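Protein Rv1364c/MT1410 (Mycobacterium tuberculosis, PDB 3KE6) is of unknown function but probably couples a PP2C-type phosphatase domain to an anti-sigma factor kinase domain in the control of a sigma factor. Local coordinates at residues H141-L145 with Y155-T159; D63-V69 with C123-F129. All coordinates share one frame; numbering follows the deposited sequence.

Interaction 1 of 2, residues H141-L145 with Y155-T159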
ATOM      1  N   HIS A 141      16.669 -13.098   5.245  1.00 53.54           N
ATOM      2  CA  HIS A 141      16.504 -11.925   4.398  1.00 53.26           C
ATOM      3  C   HIS A 141      17.204 -10.734   5.032  1.00 53.05           C
ATOM      4  O   HIS A 141      17.169 -10.570   6.253  1.00 52.95           O
ATOM      5  CB  HIS A 141      15.029 -11.625   4.211  1.00 53.06           C
ATOM      6  CG  HIS A 141      14.746 -10.734   3.046  1.00 54.01           C
ATOM      7  ND1 HIS A 141      14.561 -11.221   1.769  1.00 54.98           N
ATOM      8  CD2 HIS A 141      14.628  -9.386   2.960  1.00 52.75           C
ATOM      9  CE1 HIS A 141      14.333 -10.210   0.948  1.00 56.88           C
ATOM     10  NE2 HIS A 141      14.375  -9.087   1.644  1.00 54.93           N
ATOM     11  N   PRO A 142      17.857  -9.907   4.210  1.00 52.84           N
ATOM     12  CA  PRO A 142      18.546  -8.763   4.772  1.00 52.92           C
ATOM     13  C   PRO A 142      17.555  -7.834   5.478  1.00 52.81           C
ATOM     14  O   PRO A 142      16.469  -7.623   4.989  1.00 52.14           O
ATOM     15  CB  PRO A 142      19.178  -8.102   3.545  1.00 52.97           C
ATOM     16  CG  PRO A 142      18.387  -8.570   2.415  1.00 52.98           C
ATOM     17  CD  PRO A 142      18.010  -9.962   2.752  1.00 52.95           C
ATOM     18  N   PRO A 143      17.936  -7.306   6.648  1.00 53.05           N
ATOM     19  CA  PRO A 143      16.964  -6.660   7.530  1.00 52.73           C
ATOM     20  C   PRO A 143      16.571  -5.285   7.028  1.00 52.47           C
ATOM     21  O   PRO A 143      17.376  -4.637   6.376  1.00 52.40           O
ATOM     22  CB  PRO A 143      17.736  -6.540   8.857  1.00 52.77           C
ATOM     23  CG  PRO A 143      19.145  -6.401   8.430  1.00 52.55           C
ATOM     24  CD  PRO A 143      19.299  -7.264   7.206  1.00 52.24           C
ATOM     25  N   PRO A 144      15.335  -4.844   7.326  1.00 52.70           N
ATOM     26  CA  PRO A 144      14.812  -3.519   7.006  1.00 52.57           C
ATOM     27  C   PRO A 144      15.643  -2.353   7.501  1.00 52.72           C
ATOM     28  O   PRO A 144      16.265  -2.437   8.555  1.00 52.11           O
ATOM     29  CB  PRO A 144      13.476  -3.503   7.735  1.00 52.64           C
ATOM     30  CG  PRO A 144      13.055  -4.918   7.749  1.00 52.43           C
ATOM     31  CD  PRO A 144      14.302  -5.684   7.960  1.00 52.87           C
ATOM     32  N   LEU A 145      15.636  -1.269   6.725  1.00 53.32           N
ATOM     33  CA  LEU A 145      16.201   0.012   7.147  1.00 52.84           C
ATOM     34  C   LEU A 145      15.083   0.759   7.836  1.00 52.75           C
ATOM     35  O   LEU A 145      13.944   0.724   7.367  1.00 53.29           O
ATOM     36  CB  LEU A 145      16.682   0.817   5.930  1.00 52.82           C
ATOM     37  CG  LEU A 145      17.706   1.950   6.161  1.00 54.27           C
ATOM     38  CD1 LEU A 145      18.160   2.589   4.836  1.00 52.97           C
ATOM     39  CD2 LEU A 145      17.153   3.014   7.099  1.00 56.75           C
ATOM     40  N   TYR A 155      19.717   0.132  10.461  1.00 52.85           N
ATOM     41  CA  TYR A 155      19.098  -1.139  10.191  1.00 52.55           C
ATOM     42  C   TYR A 155      18.489  -1.677  11.464  1.00 52.38           C
ATOM     43  O   TYR A 155      19.064  -1.550  12.537  1.00 52.66           O
ATOM     44  CB  TYR A 155      20.133  -2.113   9.613  1.00 52.69           C
ATOM     45  CG  TYR A 155      20.529  -1.705   8.219  1.00 52.95           C
ATOM     46  CD1 TYR A 155      21.715  -1.017   7.976  1.00 50.49           C
ATOM     47  CD2 TYR A 155      19.674  -1.956   7.139  1.00 52.89           C
ATOM     48  CE1 TYR A 155      22.053  -0.617   6.691  1.00 52.27           C
ATOM     49  CE2 TYR A 155      20.001  -1.567   5.860  1.00 52.22           C
ATOM     50  CZ  TYR A 155      21.183  -0.895   5.636  1.00 54.28           C
ATOM     51  OH  TYR A 155      21.483  -0.513   4.349  1.00 54.98           O
ATOM     52  N   VAL A 156      17.302  -2.254  11.345  1.00 52.41           N
ATOM     53  CA  VAL A 156      16.709  -3.016  12.434  1.00 52.34           C
ATOM     54  C   VAL A 156      17.506  -4.297  12.551  1.00 52.38           C
ATOM     55  O   VAL A 156      18.172  -4.689  11.599  1.00 52.68           O
ATOM     56  CB  VAL A 156      15.217  -3.339  12.179  1.00 52.24           C
ATOM     57  CG1 VAL A 156      14.380  -2.068  12.184  1.00 50.43           C
ATOM     58  CG2 VAL A 156      15.042  -4.077  10.881  1.00 53.17           C
ATOM     59  N   GLU A 157      17.446  -4.939  13.713  1.00 52.50           N
ATOM     60  CA  GLU A 157      18.206  -6.173  13.960  1.00 52.41           C
ATOM     61  C   GLU A 157      17.584  -7.381  13.239  1.00 52.25           C
ATOM     62  O   GLU A 157      16.362  -7.511  13.211  1.00 51.77           O
ATOM     63  CB  GLU A 157      18.250  -6.474  15.461  1.00 52.50           C
ATOM     64  CG  GLU A 157      18.829  -5.356  16.340  1.00 53.48           C
ATOM     65  CD  GLU A 157      20.345  -5.371  16.413  1.00 52.67           C
ATOM     66  OE1 GLU A 157      20.998  -5.378  15.348  1.00 52.58           O
ATOM     67  OE2 GLU A 157      20.878  -5.363  17.544  1.00 52.43           O
ATOM     68  N   PRO A 158      18.423  -8.278  12.677  1.00 52.52           N
ATOM     69  CA  PRO A 158      17.893  -9.536  12.131  1.00 52.66           C
ATOM     70  C   PRO A 158      17.208 -10.379  13.212  1.00 52.77           C
ATOM     71  O   PRO A 158      17.675 -10.429  14.348  1.00 52.05           O
ATOM     72  CB  PRO A 158      19.133 -10.263  11.597  1.00 52.51           C
ATOM     73  CG  PRO A 158      20.207  -9.240  11.526  1.00 53.14           C
ATOM     74  CD  PRO A 158      19.889  -8.192  12.541  1.00 52.83           C
ATOM     75  N   THR A 159      16.096 -11.021  12.850  1.00 53.33           N
ATOM     76  CA  THR A 159      15.234 -11.683  13.832  1.00 53.28           C
ATOM     77  C   THR A 159      15.782 -13.044  14.213  1.00 53.21           C
ATOM     78  O   THR A 159      15.433 -13.579  15.261  1.00 53.38           O
ATOM     79  CB  THR A 159      13.740 -11.776  13.339  1.00 53.45           C
ATOM     80  OG1 THR A 159      12.890 -12.102  14.442  1.00 55.01           O
ATOM     81  CG2 THR A 159      13.556 -12.814  12.260  1.00 52.80           C
TER

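Interaction 2 of 2, residues D63-V69 with C123-F129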
ATOM      1  N   ASP A  63      -7.257  -3.435  11.177  1.00 53.55           N
ATOM      2  CA  ASP A  63      -6.530  -3.018  12.378  1.00 53.76           C
ATOM      3  C   ASP A  63      -5.016  -3.048  12.166  1.00 53.66           C
ATOM      4  O   ASP A  63      -4.266  -2.628  13.054  1.00 54.38           O
ATOM      5  CB  ASP A  63      -6.913  -3.891  13.586  1.00 54.16           C
ATOM      6  CG  ASP A  63      -6.582  -5.373  13.383  1.00 59.03           C
ATOM      7  OD1 ASP A  63      -6.380  -5.784  12.217  1.00 69.24           O
ATOM      8  OD2 ASP A  63      -6.536  -6.129  14.385  1.00 64.08           O
ATOM      9  N   ARG A  64      -4.560  -3.526  11.006  1.00 52.83           N
ATOM     10  CA  ARG A  64      -3.125  -3.586  10.738  1.00 52.65           C
ATOM     11  C   ARG A  64      -2.788  -3.575   9.248  1.00 52.02           C
ATOM     12  O   ARG A  64      -3.650  -3.840   8.399  1.00 51.72           O
ATOM     13  CB  ARG A  64      -2.515  -4.843  11.400  1.00 52.56           C
ATOM     14  CG  ARG A  64      -3.014  -6.167  10.814  1.00 52.78           C
ATOM     15  CD  ARG A  64      -2.990  -7.304  11.812  1.00 53.92           C
ATOM     16  NE  ARG A  64      -2.521  -8.555  11.203  1.00 60.29           N
ATOM     17  CZ  ARG A  64      -3.295  -9.492  10.644  1.00 62.63           C
ATOM     18  NH1 ARG A  64      -2.721 -10.591  10.119  1.00 62.11           N
ATOM     19  NH2 ARG A  64      -4.623  -9.351  10.603  1.00 60.33           N
ATOM     20  N   LEU A  65      -1.520  -3.257   8.973  1.00 51.17           N
ATOM     21  CA  LEU A  65      -0.919  -3.275   7.637  1.00 50.68           C
ATOM     22  C   LEU A  65       0.211  -4.328   7.596  1.00 50.01           C
ATOM     23  O   LEU A  65       1.150  -4.275   8.401  1.00 49.14           O
ATOM     24  CB  LEU A  65      -0.343  -1.891   7.283  1.00 49.72           C
ATOM     25  CG  LEU A  65       0.242  -1.775   5.860  1.00 51.21           C
ATOM     26  CD1 LEU A  65      -0.787  -2.155   4.784  1.00 47.13           C
ATOM     27  CD2 LEU A  65       0.770  -0.398   5.593  1.00 50.45           C
ATOM     28  N   VAL A  66       0.129  -5.257   6.649  1.00 49.83           N
ATOM     29  CA  VAL A  66       1.150  -6.303   6.501  1.00 50.31           C
ATOM     30  C   VAL A  66       1.977  -6.108   5.215  1.00 50.43           C
ATOM     31  O   VAL A  66       1.429  -6.014   4.105  1.00 50.98           O
ATOM     32  CB  VAL A  66       0.541  -7.726   6.546  1.00 50.50           C
ATOM     33  CG1 VAL A  66       1.635  -8.751   6.381  1.00 52.24           C
ATOM     34  CG2 VAL A  66      -0.220  -7.977   7.864  1.00 47.25           C
ATOM     35  N   LEU A  67       3.291  -6.011   5.390  1.00 50.08           N
ATOM     36  CA  LEU A  67       4.228  -5.750   4.302  1.00 49.99           C
ATOM     37  C   LEU A  67       5.039  -7.001   3.995  1.00 50.17           C
ATOM     38  O   LEU A  67       5.407  -7.748   4.901  1.00 49.18           O
ATOM     39  CB  LEU A  67       5.182  -4.621   4.691  1.00 49.33           C
ATOM     40  CG  LEU A  67       4.519  -3.265   4.893  1.00 49.14           C
ATOM     41  CD1 LEU A  67       5.557  -2.213   5.224  1.00 42.75           C
ATOM     42  CD2 LEU A  67       3.658  -2.865   3.651  1.00 44.37           C
ATOM     43  N   VAL A  68       5.331  -7.220   2.717  1.00 50.74           N
ATOM     44  CA  VAL A  68       6.054  -8.420   2.306  1.00 51.34           C
ATOM     45  C   VAL A  68       7.040  -8.074   1.233  1.00 51.76           C
ATOM     46  O   VAL A  68       6.690  -7.422   0.266  1.00 51.17           O
ATOM     47  CB  VAL A  68       5.089  -9.510   1.712  1.00 52.07           C
ATOM     48  CG1 VAL A  68       5.885 -10.705   1.123  1.00 49.60           C
ATOM     49  CG2 VAL A  68       4.077  -9.977   2.767  1.00 52.00           C
ATOM     50  N   VAL A  69       8.268  -8.537   1.403  1.00 52.80           N
ATOM     51  CA  VAL A  69       9.239  -8.572   0.316  1.00 54.15           C
ATOM     52  C   VAL A  69       9.859  -9.970   0.307  1.00 54.70           C
ATOM     53  O   VAL A  69      10.139 -10.527   1.358  1.00 54.71           O
ATOM     54  CB  VAL A  69      10.309  -7.458   0.473  1.00 54.21           C
ATOM     55  CG1 VAL A  69      11.571  -7.838  -0.212  1.00 54.03           C
ATOM     56  CG2 VAL A  69       9.790  -6.134  -0.091  1.00 52.57           C
ATOM     57  N   CYS A 123      10.987 -11.227   3.946  1.00 54.56           N
ATOM     58  CA  CYS A 123      10.887 -10.342   5.069  1.00 53.98           C
ATOM     59  C   CYS A 123       9.428  -9.847   5.174  1.00 53.38           C
ATOM     60  O   CYS A 123       8.919  -9.194   4.272  1.00 52.63           O
ATOM     61  CB  CYS A 123      11.883  -9.216   4.871  1.00 54.05           C
ATOM     62  SG  CYS A 123      11.880  -8.029   6.149  1.00 56.23           S
ATOM     63  N   VAL A 124       8.768 -10.213   6.268  1.00 52.95           N
ATOM     64  CA  VAL A 124       7.376  -9.880   6.502  1.00 52.71           C
ATOM     65  C   VAL A 124       7.232  -9.039   7.762  1.00 52.61           C
ATOM     66  O   VAL A 124       7.844  -9.341   8.776  1.00 52.09           O
ATOM     67  CB  VAL A 124       6.540 -11.144   6.707  1.00 52.64           C
ATOM     68  CG1 VAL A 124       5.055 -10.779   6.881  1.00 51.58           C
ATOM     69  CG2 VAL A 124       6.747 -12.112   5.544  1.00 52.05           C
ATOM     70  N   GLY A 125       6.399  -8.002   7.699  1.00 52.84           N
ATOM     71  CA  GLY A 125       6.116  -7.164   8.860  1.00 53.10           C
ATOM     72  C   GLY A 125       4.654  -6.758   8.994  1.00 53.52           C
ATOM     73  O   GLY A 125       3.923  -6.639   8.003  1.00 53.43           O
ATOM     74  N   SER A 126       4.229  -6.541  10.237  1.00 53.91           N
ATOM     75  CA  SER A 126       2.859  -6.166  10.530  1.00 53.72           C
ATOM     76  C   SER A 126       2.830  -4.930  11.416  1.00 54.03           C
ATOM     77  O   SER A 126       3.356  -4.942  12.519  1.00 54.14           O
ATOM     78  CB  SER A 126       2.129  -7.312  11.212  1.00 53.81           C
ATOM     79  OG  SER A 126       0.726  -7.145  11.086  1.00 53.30           O
ATOM     80  N   LEU A 127       2.196  -3.871  10.919  1.00 54.24           N
ATOM     81  CA  LEU A 127       2.063  -2.628  11.652  1.00 53.81           C
ATOM     82  C   LEU A 127       0.735  -2.599  12.372  1.00 53.64           C
ATOM     83  O   LEU A 127      -0.295  -2.761  11.738  1.00 53.72           O
ATOM     84  CB  LEU A 127       2.109  -1.457  10.672  1.00 54.27           C
ATOM     85  CG  LEU A 127       1.929  -0.039  11.241  1.00 54.92           C
ATOM     86  CD1 LEU A 127       3.035   0.332  12.289  1.00 50.13           C
ATOM     87  CD2 LEU A 127       1.881   0.964  10.107  1.00 52.95           C
ATOM     88  N   ASP A 128       0.755  -2.379  13.684  1.00 53.58           N
ATOM     89  CA  ASP A 128      -0.468  -2.067  14.430  1.00 53.41           C
ATOM     90  C   ASP A 128      -0.739  -0.553  14.357  1.00 53.05           C
ATOM     91  O   ASP A 128       0.041   0.247  14.875  1.00 52.60           O
ATOM     92  CB  ASP A 128      -0.348  -2.508  15.893  1.00 53.21           C
ATOM     93  CG  ASP A 128      -1.604  -2.198  16.703  1.00 54.04           C
ATOM     94  OD1 ASP A 128      -2.545  -3.015  16.685  1.00 57.25           O
ATOM     95  OD2 ASP A 128      -1.654  -1.140  17.368  1.00 59.23           O
ATOM     96  N   PHE A 129      -1.850  -0.174  13.727  1.00 52.96           N
ATOM     97  CA  PHE A 129      -2.194   1.241  13.555  1.00 53.30           C
ATOM     98  C   PHE A 129      -2.352   2.004  14.868  1.00 53.32           C
ATOM     99  O   PHE A 129      -1.982   3.164  14.932  1.00 53.17           O
ATOM    100  CB  PHE A 129      -3.477   1.432  12.718  1.00 52.79           C
ATOM    101  CG  PHE A 129      -3.381   0.917  11.316  1.00 51.89           C
ATOM    102  CD1 PHE A 129      -4.417   0.180  10.767  1.00 53.73           C
ATOM    103  CD2 PHE A 129      -2.256   1.157  10.535  1.00 52.11           C
ATOM    104  CE1 PHE A 129      -4.329  -0.297   9.457  1.00 51.39           C
ATOM    105  CE2 PHE A 129      -2.167   0.666   9.240  1.00 49.76           C
ATOM    106  CZ  PHE A 129      -3.207  -0.048   8.705  1.00 47.66           C
TER

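Interaction 1 of 2, residues H141-L145 with Y155-T159
Tyr-155 turns its CG beside its own backbone N, anti to the carbonyl carbon (chi1 -70°), which lays the ring back over Leu-145; Val-156, with chi1 -67°, sets CG2 between its backbone N and carbonyl carbon, which turns that methyl to Pro-144. These residues form the open end of the small antiparallel beta hairpin of strands 145-147 and 153-155, in the SpoIIE-type phosphatase domain, whose fold is probably that of the PP2C family. Leu-145 and Tyr-155 are a non-hydrogen-bonded pair with their side chains on the same side of the sheet. CG of Leu-145 lies over one face of the phenol, and its CB is 4.1 Å from Tyr-155 CE2. The carbonyl oxygens of Pro-143 and Pro-144 come instead to the edge of the ring, the former 3.6 Å from Tyr-155 CD2. Beyond the ring, the tyrosine hydroxyl is hydrogen-bonded to the backbone O of Thr-202 on helix 198-212, so an aromatic with a polar end suits the site. One backbone bond joins the segments: Val-156 N donates to Pro-144 O over 3.0 Å, with an angle of 160° at the hydrogen. Pro-144 lacks an N-H to return it, and the ladder gives way to two extended, polyproline-like runs. Here prolines supply compact, rigid apolar surface without needing backbone donors. The side chains of Pro-144 and Val-156 cross at about a right angle, the CG2 methyl lying against CB, CG and CD of the proline. Val-156 also touches Tyr-136, while Pro-144 reaches Ile-183 and Phe-185, so the pair packs on side chains of strands 133-139 and 182-186. Farther out, Pro-143 points at the other segment, its CB against Val-156 O, and its CG meets Pro-158 CG at 4.3 Å.

Interaction 2 of 2, residues D63-V69 with C123-F129
The Phe-129 ring lies across the start of strand 64-71, one face over Arg-64 CA, which stands 3.7 Å above the ring plane and toward its rim. This closes one end of an antiparallel pair of neighbouring strands at the heart of a five-stranded sheet, part of what is probably a PP2C-like beta sandwich. The ring's far end reaches past Arg-64 to the next residue, CZ lying 3.7 Å from Leu-65 CB, so a flat apolar group covers backbone and leucine together. On the face carrying Arg-64, Val-66 and Val-68, the arginine sets CG between its backbone N and carbonyl carbon (chi1 66°), and its chain then bends at chi3 and passes alongside Ser-126. The serine OG comes to the edge of the guanidinium, near its plane, with NE 3.5 Å away. Val-66 straddles its neighbours: CG2 faces the same OG, while CG1 meets Val-124 CG1 at 4.0 Å as the two branched side chains cross obliquely. Beta-branched valines suit such extended backbone. Leu-65, Leu-67, Val-69, Cys-123 and Leu-127 occupy the opposite face, where leucines of both strands pack against strands 36-43 and 249-256 of the other sheet. Gly-125, paired with Leu-67, has no side chain to add there and meets Leu-67 through backbone atoms. Six backbone hydrogen bonds run in reciprocal pairs at Leu-65/Leu-127, Leu-67/Gly-125 and Val-69/Cys-123. The last pair includes Cys-123 N to Val-69 O, 2.8 Å long and 172° at the hydrogen.

In the fold
After strands 29-31, 36-43 and 54-60, the chain enters strand 64-71, which runs on to Asp-71, a ligand of both bound manganese ions. Helices 77-95 and 100-110 follow before strand 121-128 returns beside it, so interaction 2 closes a loop of 53 residues. Past strand 133-139, interaction 1 closes a much shorter hairpin of nine intervening residues. The two loops are in series, neither nested nor crossed. Interaction 2 knits the centre of the five-stranded sheet; interaction 1 joins the chain leaving that sheet to the chain returning toward strand 173-176, the hairpin itself belonging to the larger mixed sheet. They touch where Pro-144 CG lies 3.7 Å from Cys-123 SG and His-141 packs against Cys-123 and Val-69.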